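Local atomic coordinates of phytochromobilin synthase (Solanum lycopersicum, PDB entry 6KME), a protein that probably reduces biliverdin IX alpha, its bound substrate, to the phytochrome chromophore precursor phytochromobilin, using electrons from ferredoxin. Residues L110-A115 and H229-W234; T168-R173 and P279-E284; R235-P240 and K272-Y277. The protein carries 1 engineered substitution. All blocks are in the same frame, centred on the assembly; numbering follows the deposited sequence. Where two conformers were deposited one is given.

In the fold
One helix, 218-238, and one bound bilin tie the three contacts together. Interaction 1, nearest the centre of the chain, is a buried meeting of that helix with strand 112-119 and is almost purely apolar. Interaction 3 uses the end of the same helix, is partly buried, and combines a hydrocarbon contact on a phenyl face with a lysine amino group bonded to backbone carbonyls and a salt bridge on the pocket side. Interaction 2 joins two loops about 16 Å from interaction 1, centre to centre; its touching residues are buried, their polar ends bonded to residues 292-295, further along the loop that holds Y281. W234, F274 and Y281 pack successively, and all three contacts reach biliverdin.

Interaction 1 (L110-A115 and H229-W234); sequences LPIFCA and HRYLTW. With BLA (biliverdine IX alpha), chain B.
I112 lays its terminal methyl over one face of the Y231 ring, a CH-pi contact in which CD1 stands 3.8 Å from the ring centroid, only 17° off the ring normal. The methyl is displaced a little toward the CD2 rim, where I112 CD1 and Y231 CD2 approach to 3.6 Å. The second branch of the isoleucine works further along: I112 CG2 lies 3.7 Å from Y231 OH, and the two side chains thus run past each other in opposite directions. Y231 can reach that far because its CG is anti to the backbone N (chi1 170°), extending the ring from the helix toward the strand. Two residues along the strand, C114 touches the phenol more lightly, with CB at 4.3 Å from Y231 OH.

The hydroxyl itself finds its polar partners outside the pair, in hydrogen bonds with N131 on the adjacent strand and with R235, so the buried phenol is fixed at its far end while the isoleucine covers its face. Biliverdin lies next to it: C114 SG meets the methyl CMB at 3.6 Å, and the bilin vinyl carbon CBB comes obliquely to the tyrosine ring. W234 turns its indole edge to the lactam ring that carries both CMB and the vinyl group, its NE1 3.7 Å from the carbonyl oxygen OB, and F174 stacks on the indole.

Further out, H229 O receives both T233 N and T233 OG1, from opposite faces of its carbonyl plane, while the H229 imidazole bonds to Y277 and V266. On the other side of the strand F113 meets Y202 of helix 188-211 edge-to-face. Helices thus cover both faces of an antiparallel sheet, the alpha/beta/alpha sandwich of ferredoxin-dependent bilin reductases, with the substrate pocket between sheet and helix 218-238.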
# COMPACT_ATOMS: atom_id res chain seq x y z
N LEU A 110 8.74 11.25 0.78
CA LEU A 110 7.93 10.65 1.84
C LEU A 110 7.73 9.16 1.64
O LEU A 110 7.72 8.66 0.51
CB LEU A 110 6.55 11.31 1.89
CG LEU A 110 6.45 12.70 2.49
CD1 LEU A 110 5.32 13.46 1.82
CD2 LEU A 110 6.22 12.57 3.99
N PRO A 111 7.51 8.42 2.73
CA PRO A 111 6.98 7.06 2.59
C PRO A 111 5.62 7.08 1.90
O PRO A 111 4.89 8.07 1.91
CB PRO A 111 6.86 6.57 4.04
CG PRO A 111 7.86 7.38 4.80
CD PRO A 111 7.86 8.74 4.12
N ILE A 112 5.30 5.95 1.27
CA ILE A 112 3.99 5.73 0.67
C ILE A 112 3.05 5.18 1.73
O ILE A 112 3.33 4.13 2.33
CB ILE A 112 4.10 4.79 -0.53
CG1 ILE A 112 4.81 5.51 -1.67
CG2 ILE A 112 2.72 4.28 -0.92
CD1 ILE A 112 5.30 4.60 -2.79
N PHE A 113 1.95 5.88 2.00
CA PHE A 113 0.96 5.37 2.94
C PHE A 113 0.18 4.25 2.26
O PHE A 113 -0.25 4.40 1.11
CB PHE A 113 0.00 6.45 3.44
CG PHE A 113 -0.96 5.95 4.49
CD1 PHE A 113 -0.57 5.90 5.83
CD2 PHE A 113 -2.22 5.46 4.14
CE1 PHE A 113 -1.44 5.39 6.82
CE2 PHE A 113 -3.08 4.94 5.10
CZ PHE A 113 -2.70 4.92 6.45
N CYS A 114 -0.01 3.14 2.97
CA CYS A 114 -0.54 1.92 2.38
C CYS A 114 -1.50 1.25 3.37
O CYS A 114 -1.09 0.89 4.48
CB CYS A 114 0.61 0.98 2.01
SG CYS A 114 0.14 -0.69 1.51
N ALA A 115 -2.77 1.10 2.98
CA ALA A 115 -3.75 0.35 3.77
C ALA A 115 -4.49 -0.59 2.82
O ALA A 115 -5.20 -0.13 1.92
CB ALA A 115 -4.73 1.27 4.49
N HIS A 229 8.49 4.34 -9.20
CA HIS A 229 8.08 3.56 -10.37
C HIS A 229 8.32 2.06 -10.15
O HIS A 229 7.47 1.23 -10.49
CB HIS A 229 8.83 4.03 -11.62
CG HIS A 229 8.41 3.31 -12.87
ND1 HIS A 229 9.24 2.42 -13.52
CD2 HIS A 229 7.25 3.31 -13.55
CE1 HIS A 229 8.60 1.92 -14.57
NE2 HIS A 229 7.39 2.45 -14.61
N ARG A 230 9.47 1.71 -9.56
CA ARG A 230 9.75 0.32 -9.23
C ARG A 230 8.70 -0.25 -8.29
O ARG A 230 8.24 -1.39 -8.47
CB ARG A 230 11.15 0.22 -8.61
CG ARG A 230 11.58 -1.21 -8.18
CD ARG A 230 13.02 -1.18 -7.62
NE ARG A 230 13.37 -2.42 -6.93
CZ ARG A 230 13.21 -2.62 -5.62
NH1 ARG A 230 12.71 -1.66 -4.85
NH2 ARG A 230 13.56 -3.79 -5.07
N TYR A 231 8.30 0.52 -7.28
CA TYR A 231 7.27 0.10 -6.34
C TYR A 231 5.93 -0.12 -7.04
O TYR A 231 5.26 -1.13 -6.82
CB TYR A 231 7.14 1.14 -5.23
CG TYR A 231 5.96 1.00 -4.29
CD1 TYR A 231 6.10 0.40 -3.04
CD2 TYR A 231 4.70 1.52 -4.63
CE1 TYR A 231 5.04 0.28 -2.16
CE2 TYR A 231 3.62 1.41 -3.76
CZ TYR A 231 3.80 0.80 -2.52
OH TYR A 231 2.75 0.68 -1.65
N LEU A 232 5.51 0.84 -7.88
CA LEU A 232 4.26 0.68 -8.62
C LEU A 232 4.34 -0.52 -9.56
O LEU A 232 3.34 -1.21 -9.78
CB LEU A 232 3.96 1.95 -9.44
CG LEU A 232 3.80 3.24 -8.65
CD1 LEU A 232 3.71 4.45 -9.60
CD2 LEU A 232 2.57 3.14 -7.75
N THR A 233 5.50 -0.74 -10.15
CA THR A 233 5.65 -1.84 -11.09
C THR A 233 5.51 -3.18 -10.38
O THR A 233 4.81 -4.08 -10.86
CB THR A 233 7.00 -1.75 -11.80
OG1 THR A 233 7.03 -0.56 -12.60
CG2 THR A 233 7.21 -2.97 -12.68
N TRP A 234 6.15 -3.32 -9.21
CA TRP A 234 6.00 -4.55 -8.43
C TRP A 234 4.54 -4.81 -8.10
O TRP A 234 4.00 -5.89 -8.38
CB TRP A 234 6.83 -4.47 -7.14
CG TRP A 234 6.44 -5.56 -6.18
CD1 TRP A 234 5.61 -5.44 -5.09
CD2 TRP A 234 6.83 -6.94 -6.25
NE1 TRP A 234 5.47 -6.67 -4.47
CE2 TRP A 234 6.21 -7.60 -5.16
CE3 TRP A 234 7.65 -7.68 -7.11
CZ2 TRP A 234 6.38 -8.97 -4.92
CZ3 TRP A 234 7.83 -9.05 -6.86
CH2 TRP A 234 7.19 -9.67 -5.78
CHA BLA B . -3.34 -11.78 0.97
NA BLA B . -2.17 -9.47 0.79
C1A BLA B . -2.16 -10.83 1.13
C2A BLA B . -0.82 -11.15 1.62
C3A BLA B . -0.03 -9.91 1.56
C4A BLA B . -0.89 -8.89 1.04
CMA BLA B . 1.42 -9.67 1.97
CAA BLA B . -0.40 -12.58 2.07
CBA BLA B . -0.08 -13.40 0.85
CGA BLA B . 1.44 -13.26 0.47
O1A BLA B . 2.14 -13.50 1.40
O2A BLA B . 1.61 -12.95 -0.67
CHB BLA B . -0.58 -7.40 0.80
NB BLA B . 1.66 -7.40 -0.14
C1B BLA B . 0.45 -6.73 0.16
C2B BLA B . 0.88 -5.20 0.04
C3B BLA B . 2.14 -5.11 -0.54
C4B BLA B . 2.64 -6.54 -0.72
CMB BLA B . -0.14 -4.11 0.31
OB BLA B . 3.64 -6.99 -1.27
CAB BLA B . 3.13 -4.06 -0.98
CBB BLA B . 4.33 -4.02 -1.62
NC BLA B . -6.06 -7.68 -1.01
C1C BLA B . -6.05 -6.29 -1.27
C2C BLA B . -7.28 -6.02 -2.14
C3C BLA B . -7.94 -7.24 -2.32
C4C BLA B . -7.15 -8.36 -1.59
CMC BLA B . -7.55 -4.59 -2.61
OC BLA B . -5.13 -5.64 -0.80
CAC BLA B . -9.18 -7.45 -3.10
CBC BLA B . -9.69 -6.87 -4.21
CHD BLA B . -7.28 -9.71 -1.41
ND BLA B . -5.09 -10.39 -0.19
C1D BLA B . -6.28 -10.64 -0.74
C2D BLA B . -6.66 -12.11 -0.66
C3D BLA B . -5.62 -12.75 -0.00
C4D BLA B . -4.56 -11.66 0.33
CMD BLA B . -7.97 -12.60 -1.24
CAD BLA B . -5.39 -14.21 0.39
CBD BLA B . -5.10 -15.12 -0.78
CGD BLA B . -3.69 -14.89 -1.48
O1D BLA B . -3.80 -14.79 -2.69
O2D BLA B . -2.75 -14.87 -0.69

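Interaction 2 (T168-R173 and P279-E284); sequences TSESLR and PEYRCE. With BLA (biliverdine IX alpha), chain B.
E170 and Y281 come from opposite directions, with Y281 OH 3.3 Å from E170 CD and the carboxylate and ring planes turned 54° apart. Although the groups are this close, no hydrogen bond joins them. The glutamate places its CG beside the backbone N, and the bend at the next bond (chi2 86°) turns the carboxylate aside, so that it passes alongside the hydroxyl and does not run into it. Its oxygens are taken up by the later part of the loop that carries Y281, OE1 by S293 OG and OE2 by the backbone N of I295, while the tyrosine hydroxyl bonds to R292 O. E170 from the distant 168-173 segment and Y281 from the loop itself thus bond to neighbouring residues, and W234 of helix 218-238 packs against E170.

The loop after the two-stranded antiparallel pair 167-168/297-298 forms one wall of the bilin pocket of this ferredoxin-dependent bilin reductase, where R292 also hydrogen-bonds to the substrate. T168 rotates OG1 to the side of its own backbone N (chi1 -66°), so both donors face a single propionate: T168 N reaches BLA O1A at 2.9 Å, and T168 OG1 donates to BLA O2A at 2.6 Å. The carboxylate is thus held at each oxygen. Three residues on, the S171 hydroxyl, likewise beside its backbone N, donates to the ring carbonyl, with S171 OG 2.7 Å from BLA OB.

R173 was deposited in two conformers, which leaves its contacts doubtful; in the one given, the flat of its guanidinium spreads over E170 CG, 3.5 Å from its plane, and an in-plane water accepts from R173 NH1 at 3.0 Å and donates to E280 OE1 at 2.7 Å.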
# COMPACT_ATOMS: atom_id res chain seq x y z
N THR A 168 5.03 -13.81 1.24
CA THR A 168 5.90 -13.61 0.08
C THR A 168 7.17 -12.86 0.47
O THR A 168 7.10 -11.75 1.01
CB THR A 168 5.11 -12.84 -0.98
OG1 THR A 168 4.02 -13.65 -1.45
CG2 THR A 168 5.99 -12.39 -2.17
N SER A 169 8.35 -13.49 0.27
CA SER A 169 9.58 -12.90 0.80
C SER A 169 9.91 -11.57 0.12
O SER A 169 10.42 -10.65 0.77
CB SER A 169 10.76 -13.87 0.64
OG SER A 169 10.70 -14.92 1.59
N GLU A 170 9.62 -11.45 -1.18
CA GLU A 170 9.88 -10.21 -1.91
C GLU A 170 9.05 -9.04 -1.39
O GLU A 170 9.42 -7.88 -1.62
CB GLU A 170 9.61 -10.42 -3.41
CG GLU A 170 10.61 -11.35 -4.10
CD GLU A 170 10.25 -12.85 -3.99
OE1 GLU A 170 9.33 -13.20 -3.22
OE2 GLU A 170 10.86 -13.67 -4.70
N SER A 171 7.94 -9.31 -0.69
CA SER A 171 7.12 -8.22 -0.14
C SER A 171 7.86 -7.45 0.95
O SER A 171 7.64 -6.24 1.11
CB SER A 171 5.79 -8.76 0.39
OG SER A 171 5.00 -9.27 -0.68
N LEU A 172 8.77 -8.11 1.68
CA LEU A 172 9.49 -7.44 2.76
C LEU A 172 10.39 -6.33 2.23
O LEU A 172 10.70 -5.38 2.97
CB LEU A 172 10.33 -8.42 3.57
CG LEU A 172 9.74 -9.11 4.80
CD1 LEU A 172 10.87 -9.38 5.78
CD2 LEU A 172 8.66 -8.32 5.48
N ARG A 173 10.85 -6.43 0.98
CA ARG A 173 11.63 -5.37 0.35
C ARG A 173 10.93 -4.02 0.47
O ARG A 173 11.59 -2.97 0.42
CB ARG A 173 11.86 -5.68 -1.14
CG ARG A 173 12.59 -7.01 -1.44
CD ARG A 173 12.51 -7.45 -2.92
NE ARG A 173 13.26 -8.70 -3.15
CZ ARG A 173 13.40 -9.30 -4.34
NH1 ARG A 173 12.85 -8.77 -5.42
NH2 ARG A 173 14.11 -10.43 -4.44
N PRO A 279 14.60 -9.43 -12.58
CA PRO A 279 14.93 -10.43 -13.62
C PRO A 279 14.84 -11.87 -13.14
O PRO A 279 14.88 -12.77 -13.99
CB PRO A 279 16.37 -10.08 -14.00
CG PRO A 279 16.92 -9.42 -12.77
CD PRO A 279 15.77 -8.60 -12.24
N GLU A 280 14.75 -12.10 -11.82
CA GLU A 280 14.58 -13.45 -11.29
C GLU A 280 13.29 -14.09 -11.79
O GLU A 280 13.20 -15.33 -11.86
CB GLU A 280 14.59 -13.43 -9.75
CG GLU A 280 15.92 -13.04 -9.13
CD GLU A 280 16.15 -11.53 -9.14
OE1 GLU A 280 15.20 -10.78 -9.45
OE2 GLU A 280 17.29 -11.10 -8.85
N TYR A 281 12.30 -13.28 -12.13
CA TYR A 281 10.99 -13.72 -12.60
C TYR A 281 10.94 -14.00 -14.09
O TYR A 281 9.87 -14.35 -14.60
CB TYR A 281 9.92 -12.68 -12.25
CG TYR A 281 9.54 -12.65 -10.79
CD1 TYR A 281 10.30 -11.95 -9.87
CD2 TYR A 281 8.41 -13.34 -10.33
CE1 TYR A 281 9.96 -11.93 -8.52
CE2 TYR A 281 8.07 -13.33 -8.97
CZ TYR A 281 8.85 -12.61 -8.08
OH TYR A 281 8.52 -12.57 -6.73
N ARG A 282 12.05 -13.85 -14.83
CA ARG A 282 12.00 -14.09 -16.27
C ARG A 282 11.95 -15.59 -16.51
O ARG A 282 12.86 -16.32 -16.10
CB ARG A 282 13.19 -13.47 -16.99
CG ARG A 282 13.18 -13.80 -18.50
CD ARG A 282 14.28 -13.08 -19.29
NE ARG A 282 14.13 -11.63 -19.24
CZ ARG A 282 14.96 -10.80 -18.61
NH1 ARG A 282 16.02 -11.28 -17.96
NH2 ARG A 282 14.73 -9.50 -18.63
N CYS A 283 10.90 -16.04 -17.19
CA CYS A 283 10.74 -17.45 -17.52
C CYS A 283 11.56 -17.83 -18.75
O CYS A 283 12.03 -16.97 -19.51
CB CYS A 283 9.27 -17.78 -17.76
SG CYS A 283 8.52 -18.55 -16.35
N GLU A 284 11.70 -19.15 -18.95
CA GLU A 284 12.48 -19.66 -20.08
C GLU A 284 11.96 -19.14 -21.42
O GLU A 284 12.71 -19.07 -22.39
CB GLU A 284 12.48 -21.19 -20.08
CHA BLA B . -3.34 -11.78 0.97
NA BLA B . -2.17 -9.47 0.79
C1A BLA B . -2.16 -10.83 1.13
C2A BLA B . -0.82 -11.15 1.62
C3A BLA B . -0.03 -9.91 1.56
C4A BLA B . -0.89 -8.89 1.04
CMA BLA B . 1.42 -9.67 1.97
CAA BLA B . -0.40 -12.58 2.07
CBA BLA B . -0.08 -13.40 0.85
CGA BLA B . 1.44 -13.26 0.47
O1A BLA B . 2.14 -13.50 1.40
O2A BLA B . 1.61 -12.95 -0.67
CHB BLA B . -0.58 -7.40 0.80
NB BLA B . 1.66 -7.40 -0.14
C1B BLA B . 0.45 -6.73 0.16
C2B BLA B . 0.88 -5.20 0.04
C3B BLA B . 2.14 -5.11 -0.54
C4B BLA B . 2.64 -6.54 -0.72
CMB BLA B . -0.14 -4.11 0.31
OB BLA B . 3.64 -6.99 -1.27
CAB BLA B . 3.13 -4.06 -0.98
CBB BLA B . 4.33 -4.02 -1.62
NC BLA B . -6.06 -7.68 -1.01
C1C BLA B . -6.05 -6.29 -1.27
C2C BLA B . -7.28 -6.02 -2.14
C3C BLA B . -7.94 -7.24 -2.32
C4C BLA B . -7.15 -8.36 -1.59
CMC BLA B . -7.55 -4.59 -2.61
OC BLA B . -5.13 -5.64 -0.80
CAC BLA B . -9.18 -7.45 -3.10
CBC BLA B . -9.69 -6.87 -4.21
CHD BLA B . -7.28 -9.71 -1.41
ND BLA B . -5.09 -10.39 -0.19
C1D BLA B . -6.28 -10.64 -0.74
C2D BLA B . -6.66 -12.11 -0.66
C3D BLA B . -5.62 -12.75 -0.00
C4D BLA B . -4.56 -11.66 0.33
CMD BLA B . -7.97 -12.60 -1.24
CAD BLA B . -5.39 -14.21 0.39
CBD BLA B . -5.10 -15.12 -0.78
CGD BLA B . -3.69 -14.89 -1.48
O1D BLA B . -3.80 -14.79 -2.69
O2D BLA B . -2.75 -14.87 -0.69
O HOH W 1 13.11 -10.46 -7.85

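Interaction 3 (R235-P240 and K272-Y277); sequences RSEKDP and KTFLDY. With BLA (biliverdine IX alpha), chain B.
A partly buried helix-to-helix packing joins F274 of the short helix 274-277 to E237 and K238 at the end of helix 218-238. E237 CG sits over the middle of the phenyl ring as a CH-pi partner, 3.6 Å from the centroid and 12° off the normal, and E237 CB comes within 3.4 Å of F274 CD1. A bend at chi2 (75°) of the glutamate carries its carboxylate off the rim, OE1 toward F274 CB. K238 crosses at about a right angle, K238 CG lying 3.8 Å from F274 CZ, and sends NZ on to the carbonyls of N289 and K291. T273 and D276 form a capping box that starts the phenylalanine's helix.

The pocket side of the same helix end differs in chemistry. R235 grips D239 side-on, NE to OD1 at 2.8 Å and NH2 to OD2 at 2.7 Å, while one guanidinium face meets the bilin methyl CMB; P240 CG stands 3.3 Å from BLA NA. Across the two segments, then, cohesion is apolar and no hydrogen bond or salt bridge crosses between them, whereas the R235-D239 salt bridge, which probably holds the guanidinium in place beside biliverdin, lies within 235-240.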
# COMPACT_ATOMS: atom_id res chain seq x y z
N ARG A 235 3.87 -3.81 -7.50
CA ARG A 235 2.50 -4.02 -7.04
C ARG A 235 1.54 -4.22 -8.20
O ARG A 235 0.63 -5.05 -8.11
CB ARG A 235 2.06 -2.84 -6.15
CG ARG A 235 2.81 -2.78 -4.82
CD ARG A 235 2.11 -1.89 -3.79
NE ARG A 235 0.83 -2.46 -3.39
CZ ARG A 235 -0.09 -1.81 -2.68
NH1 ARG A 235 0.14 -0.56 -2.27
NH2 ARG A 235 -1.23 -2.41 -2.39
N SER A 236 1.72 -3.51 -9.31
CA SER A 236 0.77 -3.71 -10.39
C SER A 236 0.90 -5.10 -11.00
O SER A 236 -0.07 -5.62 -11.56
CB SER A 236 0.90 -2.63 -11.47
OG SER A 236 2.08 -2.80 -12.21
N GLU A 237 2.06 -5.75 -10.85
CA GLU A 237 2.24 -7.11 -11.35
C GLU A 237 1.82 -8.19 -10.34
O GLU A 237 1.24 -9.20 -10.74
CB GLU A 237 3.70 -7.34 -11.76
CG GLU A 237 3.98 -8.69 -12.44
CD GLU A 237 3.47 -8.76 -13.89
OE1 GLU A 237 3.51 -7.74 -14.59
OE2 GLU A 237 3.05 -9.86 -14.32
N LYS A 238 2.08 -7.99 -9.05
CA LYS A 238 2.05 -9.09 -8.08
C LYS A 238 1.17 -8.89 -6.84
O LYS A 238 1.14 -9.79 -5.99
CB LYS A 238 3.48 -9.40 -7.60
CG LYS A 238 4.41 -10.02 -8.67
CD LYS A 238 3.82 -11.32 -9.22
CE LYS A 238 4.76 -12.06 -10.16
NZ LYS A 238 4.06 -13.21 -10.83
N ASP A 239 0.48 -7.75 -6.69
CA ASP A 239 -0.34 -7.55 -5.49
C ASP A 239 -1.35 -8.69 -5.36
O ASP A 239 -1.97 -9.09 -6.35
CB ASP A 239 -1.08 -6.21 -5.52
CG ASP A 239 -0.70 -5.28 -4.33
OD1 ASP A 239 0.50 -5.12 -4.01
OD2 ASP A 239 -1.62 -4.68 -3.74
N PRO A 240 -1.53 -9.25 -4.16
CA PRO A 240 -2.44 -10.40 -4.02
C PRO A 240 -3.89 -10.13 -4.41
O PRO A 240 -4.60 -11.07 -4.77
CB PRO A 240 -2.30 -10.78 -2.54
CG PRO A 240 -0.91 -10.33 -2.19
CD PRO A 240 -0.76 -9.01 -2.93
N LYS A 272 11.11 1.24 -17.52
CA LYS A 272 11.52 -0.13 -17.20
C LYS A 272 10.31 -1.02 -16.97
O LYS A 272 9.28 -0.59 -16.42
CB LYS A 272 12.43 -0.14 -15.98
CG LYS A 272 13.80 0.48 -16.23
CD LYS A 272 14.66 0.41 -14.97
CE LYS A 272 15.99 1.13 -15.15
NZ LYS A 272 16.86 0.99 -13.94
N THR A 273 10.43 -2.28 -17.40
CA THR A 273 9.41 -3.30 -17.18
C THR A 273 9.61 -3.98 -15.83
O THR A 273 10.65 -3.84 -15.18
CB THR A 273 9.46 -4.35 -18.29
OG1 THR A 273 10.71 -5.05 -18.22
CG2 THR A 273 9.32 -3.70 -19.65
N PHE A 274 8.60 -4.75 -15.43
CA PHE A 274 8.74 -5.62 -14.27
C PHE A 274 9.98 -6.50 -14.38
O PHE A 274 10.75 -6.62 -13.42
CB PHE A 274 7.47 -6.46 -14.11
CG PHE A 274 7.49 -7.38 -12.91
CD1 PHE A 274 7.03 -6.95 -11.68
CD2 PHE A 274 7.97 -8.68 -13.02
CE1 PHE A 274 7.04 -7.80 -10.58
CE2 PHE A 274 8.01 -9.53 -11.92
CZ PHE A 274 7.54 -9.08 -10.69
N LEU A 275 10.23 -7.09 -15.55
CA LEU A 275 11.42 -7.95 -15.66
C LEU A 275 12.73 -7.16 -15.65
O LEU A 275 13.77 -7.71 -15.27
CB LEU A 275 11.34 -8.83 -16.91
CG LEU A 275 10.29 -9.95 -16.86
CD1 LEU A 275 10.34 -10.78 -18.17
CD2 LEU A 275 10.46 -10.86 -15.63
N ASP A 276 12.71 -5.88 -16.03
CA ASP A 276 13.91 -5.06 -15.87
C ASP A 276 14.28 -4.91 -14.40
O ASP A 276 15.46 -4.94 -14.04
CB ASP A 276 13.71 -3.67 -16.50
CG ASP A 276 13.68 -3.71 -18.01
OD1 ASP A 276 14.30 -4.62 -18.62
OD2 ASP A 276 13.04 -2.82 -18.60
N TYR A 277 13.28 -4.74 -13.53
CA TYR A 277 13.56 -4.56 -12.10
C TYR A 277 13.78 -5.89 -11.39
O TYR A 277 14.58 -5.97 -10.45
CB TYR A 277 12.40 -3.84 -11.41
CG TYR A 277 12.19 -2.39 -11.77
CD1 TYR A 277 13.15 -1.42 -11.44
CD2 TYR A 277 11.03 -1.97 -12.42
CE1 TYR A 277 12.96 -0.08 -11.77
CE2 TYR A 277 10.83 -0.63 -12.74
CZ TYR A 277 11.80 0.31 -12.41
OH TYR A 277 11.61 1.64 -12.73
CHA BLA B . -3.34 -11.78 0.97
NA BLA B . -2.17 -9.47 0.79
C1A BLA B . -2.16 -10.83 1.13
C2A BLA B . -0.82 -11.15 1.62
C3A BLA B . -0.03 -9.91 1.56
C4A BLA B . -0.89 -8.89 1.04
CMA BLA B . 1.42 -9.67 1.97
CAA BLA B . -0.40 -12.58 2.07
CBA BLA B . -0.08 -13.40 0.85
CGA BLA B . 1.44 -13.26 0.47
O1A BLA B . 2.14 -13.50 1.40
O2A BLA B . 1.61 -12.95 -0.67
CHB BLA B . -0.58 -7.40 0.80
NB BLA B . 1.66 -7.40 -0.14
C1B BLA B . 0.45 -6.73 0.16
C2B BLA B . 0.88 -5.20 0.04
C3B BLA B . 2.14 -5.11 -0.54
C4B BLA B . 2.64 -6.54 -0.72
CMB BLA B . -0.14 -4.11 0.31
OB BLA B . 3.64 -6.99 -1.27
CAB BLA B . 3.13 -4.06 -0.98
CBB BLA B . 4.33 -4.02 -1.62
NC BLA B . -6.06 -7.68 -1.01
C1C BLA B . -6.05 -6.29 -1.27
C2C BLA B . -7.28 -6.02 -2.14
C3C BLA B . -7.94 -7.24 -2.32
C4C BLA B . -7.15 -8.36 -1.59
CMC BLA B . -7.55 -4.59 -2.61
OC BLA B . -5.13 -5.64 -0.80
CAC BLA B . -9.18 -7.45 -3.10
CBC BLA B . -9.69 -6.87 -4.21
CHD BLA B . -7.28 -9.71 -1.41
ND BLA B . -5.09 -10.39 -0.19
C1D BLA B . -6.28 -10.64 -0.74
C2D BLA B . -6.66 -12.11 -0.66
C3D BLA B . -5.62 -12.75 -0.00
C4D BLA B . -4.56 -11.66 0.33
CMD BLA B . -7.97 -12.60 -1.24
CAD BLA B . -5.39 -14.21 0.39
CBD BLA B . -5.10 -15.12 -0.78
CGD BLA B . -3.69 -14.89 -1.48
O1D BLA B . -3.80 -14.79 -2.69
O2D BLA B . -2.75 -14.87 -0.69